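Local coordinates for protein 2-nitropropane dioxygenase (Streptomyces ansochromogenes, PDB 3BW2) that probably oxidises alkyl nitronates such as propionate 3-nitronate with molecular oxygen, using bound flavin mononucleotide as its cofactor, at residues D167-Q172 with A201-A206. Residues are numbered along the deposited sequence; the frame is centred on the assembly and turned at random.
Sequences DAVIAQ and AQVREA. With FMN (flavin mononucleotide), chain B.
A single helix residue, Val-203, makes the whole contact with the strand, each of its two methyls meeting a different strand residue. CG1 of Val-203 lies 3.9 Å from CG1 of Val-169, and the two side chains meet at a slant. The other branch, Val-203 CG2, comes 4.2 Å from Ala-171 CB. With chi1 169°, Val-203 CG1 is anti to the backbone N and CG2 beside it, a fork that straddles two residues projecting from the same face of the strand. No hydrogen bond crosses here; the backbones stay apart, with the CA atoms of Ala-171 and Val-203 7.2 Å from each other. Val-211 of the next strand touches all three residues, while Ala-158 and Val-161 of helix 155-163 add to the same apolar layer. This is the layer between the strands of a TIM barrel and its surrounding helices, where helix 196-206 covers the outer face of parallel strand 168-172 and leads on to strand 211-214. Ile-170 points away from the helix, and at the strand's C-terminal end Gln-172 reaches the flavin mononucleotide. Its CG is anti to the backbone N (chi1 179°) and the chain runs on extended, bringing NE2 to 3.0 Å from the ribityl hydroxyl O3' of FMN in a bent hydrogen bond (142° at the hydrogen). The amide is gripped at both ends, NE2 also bonding His-179 O and OE1 accepting from Gly-181 N. A leucine in its place would probably leave O3' and the carbonyl of His-179 without this donor, and Gly-181 N without its acceptor.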
ATOM      1  N   ASP A 167      15.067 -12.069  16.442  1.00 18.01           N
ATOM      2  CA  ASP A 167      14.080 -13.150  16.523  1.00 18.66           C
ATOM      3  C   ASP A 167      12.929 -13.016  15.528  1.00 18.86           C
ATOM      4  O   ASP A 167      12.356 -14.010  15.096  1.00 18.71           O
ATOM      5  CB  ASP A 167      13.503 -13.234  17.937  1.00 17.06           C
ATOM      6  CG  ASP A 167      14.542 -13.632  18.966  1.00 19.27           C
ATOM      7  OD1 ASP A 167      14.969 -14.803  18.950  1.00 20.46           O
ATOM      8  OD2 ASP A 167      14.940 -12.774  19.779  1.00 16.93           O
ATOM      9  N   ALA A 168      12.581 -11.786  15.173  1.00 18.12           N
ATOM     10  CA  ALA A 168      11.483 -11.568  14.242  1.00 17.80           C
ATOM     11  C   ALA A 168      11.609 -10.200  13.611  1.00 18.85           C
ATOM     12  O   ALA A 168      12.239  -9.302  14.168  1.00 16.46           O
ATOM     13  CB  ALA A 168      10.149 -11.675  14.966  1.00 16.10           C
ATOM     14  N   VAL A 169      11.012 -10.051  12.436  1.00 18.77           N
ATOM     15  CA  VAL A 169      11.054  -8.786  11.731  1.00 17.89           C
ATOM     16  C   VAL A 169       9.645  -8.225  11.646  1.00 18.65           C
ATOM     17  O   VAL A 169       8.678  -8.969  11.461  1.00 19.92           O
ATOM     18  CB  VAL A 169      11.622  -8.964  10.298  1.00 17.75           C
ATOM     19  CG1 VAL A 169      10.810 -10.005   9.536  1.00 16.94           C
ATOM     20  CG2 VAL A 169      11.607  -7.624   9.557  1.00 14.45           C
ATOM     21  N   ILE A 170       9.528  -6.914  11.812  1.00 19.54           N
ATOM     22  CA  ILE A 170       8.235  -6.254  11.706  1.00 17.05           C
ATOM     23  C   ILE A 170       8.159  -5.677  10.297  1.00 17.49           C
ATOM     24  O   ILE A 170       8.871  -4.733   9.975  1.00 16.43           O
ATOM     25  CB  ILE A 170       8.102  -5.095  12.706  1.00 17.07           C
ATOM     26  CG1 ILE A 170       8.256  -5.618  14.141  1.00 18.13           C
ATOM     27  CG2 ILE A 170       6.752  -4.411  12.520  1.00 17.22           C
ATOM     28  CD1 ILE A 170       8.433  -4.518  15.179  1.00 14.82           C
ATOM     29  N   ALA A 171       7.311  -6.256   9.454  1.00 17.46           N
ATOM     30  CA  ALA A 171       7.155  -5.766   8.088  1.00 16.53           C
ATOM     31  C   ALA A 171       6.144  -4.631   8.132  1.00 15.66           C
ATOM     32  O   ALA A 171       4.937  -4.862   8.216  1.00 14.79           O
ATOM     33  CB  ALA A 171       6.665  -6.892   7.167  1.00 15.46           C
ATOM     34  N   GLN A 172       6.649  -3.405   8.092  1.00 16.59           N
ATOM     35  CA  GLN A 172       5.799  -2.225   8.148  1.00 17.37           C
ATOM     36  C   GLN A 172       5.521  -1.688   6.747  1.00 17.02           C
ATOM     37  O   GLN A 172       6.431  -1.222   6.059  1.00 17.44           O
ATOM     38  CB  GLN A 172       6.468  -1.144   8.999  1.00 15.28           C
ATOM     39  CG  GLN A 172       5.679   0.154   9.097  1.00 15.71           C
ATOM     40  CD  GLN A 172       6.551   1.311   9.525  1.00 17.78           C
ATOM     41  OE1 GLN A 172       7.638   1.512   8.974  1.00 16.79           O
ATOM     42  NE2 GLN A 172       6.083   2.089  10.504  1.00 16.18           N
ATOM     43  N   ALA A 201       4.386 -10.549   1.645  1.00 17.80           N
ATOM     44  CA  ALA A 201       4.703 -11.704   0.812  1.00 18.09           C
ATOM     45  C   ALA A 201       6.183 -11.735   0.449  1.00 18.61           C
ATOM     46  O   ALA A 201       6.813 -12.793   0.477  1.00 18.60           O
ATOM     47  CB  ALA A 201       3.849 -11.687  -0.458  1.00 18.39           C
ATOM     48  N   GLN A 202       6.732 -10.571   0.110  1.00 19.40           N
ATOM     49  CA  GLN A 202       8.141 -10.464  -0.257  1.00 20.40           C
ATOM     50  C   GLN A 202       9.044 -10.814   0.927  1.00 21.23           C
ATOM     51  O   GLN A 202      10.012 -11.560   0.783  1.00 19.99           O
ATOM     52  CB  GLN A 202       8.466  -9.042  -0.732  1.00 21.97           C
ATOM     53  CG  GLN A 202       7.822  -8.628  -2.054  1.00 21.80           C
ATOM     54  CD  GLN A 202       8.194  -7.205  -2.450  1.00 24.13           C
ATOM     55  OE1 GLN A 202       9.371  -6.882  -2.624  1.00 28.10           O
ATOM     56  NE2 GLN A 202       7.191  -6.348  -2.588  1.00 21.80           N
ATOM     57  N   VAL A 203       8.727 -10.265   2.097  1.00 19.62           N
ATOM     58  CA  VAL A 203       9.514 -10.525   3.292  1.00 19.89           C
ATOM     59  C   VAL A 203       9.438 -12.000   3.688  1.00 21.20           C
ATOM     60  O   VAL A 203      10.444 -12.605   4.048  1.00 19.72           O
ATOM     61  CB  VAL A 203       9.044  -9.643   4.472  1.00 18.48           C
ATOM     62  CG1 VAL A 203       9.681 -10.122   5.780  1.00 15.26           C
ATOM     63  CG2 VAL A 203       9.420  -8.190   4.205  1.00 17.42           C
ATOM     64  N   ARG A 204       8.244 -12.579   3.610  1.00 23.65           N
ATOM     65  CA  ARG A 204       8.071 -13.982   3.964  1.00 24.54           C
ATOM     66  C   ARG A 204       8.964 -14.901   3.120  1.00 24.10           C
ATOM     67  O   ARG A 204       9.450 -15.921   3.616  1.00 22.46           O
ATOM     68  CB  ARG A 204       6.592 -14.388   3.829  1.00 26.07           C
ATOM     69  CG  ARG A 204       6.299 -15.880   4.040  1.00 30.54           C
ATOM     70  CD  ARG A 204       7.236 -16.529   5.067  1.00 36.02           C
ATOM     71  NE  ARG A 204       6.987 -16.125   6.447  1.00 39.02           N
ATOM     72  CZ  ARG A 204       7.945 -15.926   7.354  1.00 40.46           C
ATOM     73  NH1 ARG A 204       9.224 -16.079   7.031  1.00 36.36           N
ATOM     74  NH2 ARG A 204       7.620 -15.595   8.596  1.00 40.41           N
ATOM     75  N   GLU A 205       9.197 -14.536   1.862  1.00 22.69           N
ATOM     76  CA  GLU A 205      10.040 -15.353   0.994  1.00 25.10           C
ATOM     77  C   GLU A 205      11.516 -14.970   1.069  1.00 25.13           C
ATOM     78  O   GLU A 205      12.377 -15.691   0.558  1.00 25.41           O
ATOM     79  CB  GLU A 205       9.574 -15.256  -0.462  1.00 24.26           C
ATOM     80  CG  GLU A 205       8.118 -15.623  -0.666  1.00 27.55           C
ATOM     81  CD  GLU A 205       7.832 -16.159  -2.058  1.00 28.73           C
ATOM     82  OE1 GLU A 205       8.511 -15.739  -3.019  1.00 27.31           O
ATOM     83  OE2 GLU A 205       6.912 -16.997  -2.189  1.00 32.18           O
ATOM     84  N   ALA A 206      11.806 -13.842   1.707  1.00 24.43           N
ATOM     85  CA  ALA A 206      13.180 -13.366   1.834  1.00 24.66           C
ATOM     86  C   ALA A 206      13.875 -13.830   3.112  1.00 24.92           C
ATOM     87  O   ALA A 206      15.099 -13.950   3.146  1.00 25.96           O
ATOM     88  CB  ALA A 206      13.207 -11.849   1.759  1.00 22.91           C
TER
HETATM   89  N1  FMN B 370       6.939   2.693  15.898  1.00 17.88           N
HETATM   90  C2  FMN B 370       8.092   2.529  16.685  1.00 19.62           C
HETATM   91  O2  FMN B 370       8.846   1.581  16.481  1.00 18.13           O
HETATM   92  N3  FMN B 370       8.387   3.422  17.701  1.00 18.73           N
HETATM   93  C4  FMN B 370       7.577   4.506  18.003  1.00 20.36           C
HETATM   94  O4  FMN B 370       7.882   5.277  18.931  1.00 18.98           O
HETATM   95  C4A FMN B 370       6.398   4.684  17.229  1.00 20.06           C
HETATM   96  N5  FMN B 370       5.524   5.736  17.495  1.00 20.55           N
HETATM   97  C5A FMN B 370       4.345   5.913  16.768  1.00 18.64           C
HETATM   98  C6  FMN B 370       3.476   6.986  17.092  1.00 18.27           C
HETATM   99  C7  FMN B 370       2.243   7.217  16.387  1.00 18.33           C
HETATM  100  C7M FMN B 370       1.123   7.801  17.280  1.00 16.34           C
HETATM  101  C8  FMN B 370       1.937   6.254  15.356  1.00 17.52           C
HETATM  102  C8M FMN B 370       0.508   5.860  14.983  1.00 14.91           C
HETATM  103  C9  FMN B 370       2.815   5.181  14.999  1.00 17.29           C
HETATM  104  C9A FMN B 370       4.025   5.002  15.711  1.00 18.30           C
HETATM  105  N10 FMN B 370       4.919   3.938  15.413  1.00 19.13           N
HETATM  106  C10 FMN B 370       6.096   3.762  16.171  1.00 18.69           C
HETATM  107  C1' FMN B 370       4.705   3.063  14.176  1.00 15.89           C
HETATM  108  C2' FMN B 370       4.048   1.742  14.648  1.00 14.30           C
HETATM  109  O2' FMN B 370       5.064   0.871  15.120  1.00 14.05           O
HETATM  110  C3' FMN B 370       3.311   0.986  13.490  1.00 14.69           C
HETATM  111  O3' FMN B 370       4.288   0.756  12.474  1.00 15.38           O
HETATM  112  C4' FMN B 370       2.136   1.759  12.868  1.00 13.56           C
HETATM  113  O4' FMN B 370       1.344   2.279  13.936  1.00 13.23           O
HETATM  114  C5' FMN B 370       1.270   0.823  11.974  1.00 13.81           C
HETATM  115  O5' FMN B 370       0.146   1.528  11.374  1.00 11.87           O
HETATM  116  P   FMN B 370      -1.342   1.753  12.015  1.00 17.32           P
HETATM  117  O1P FMN B 370      -1.188   0.417  12.659  1.00 17.59           O
HETATM  118  O2P FMN B 370      -1.683   1.936  10.548  1.00 15.43           O
HETATM  119  O3P FMN B 370      -0.702   2.926  12.734  1.00 16.02           O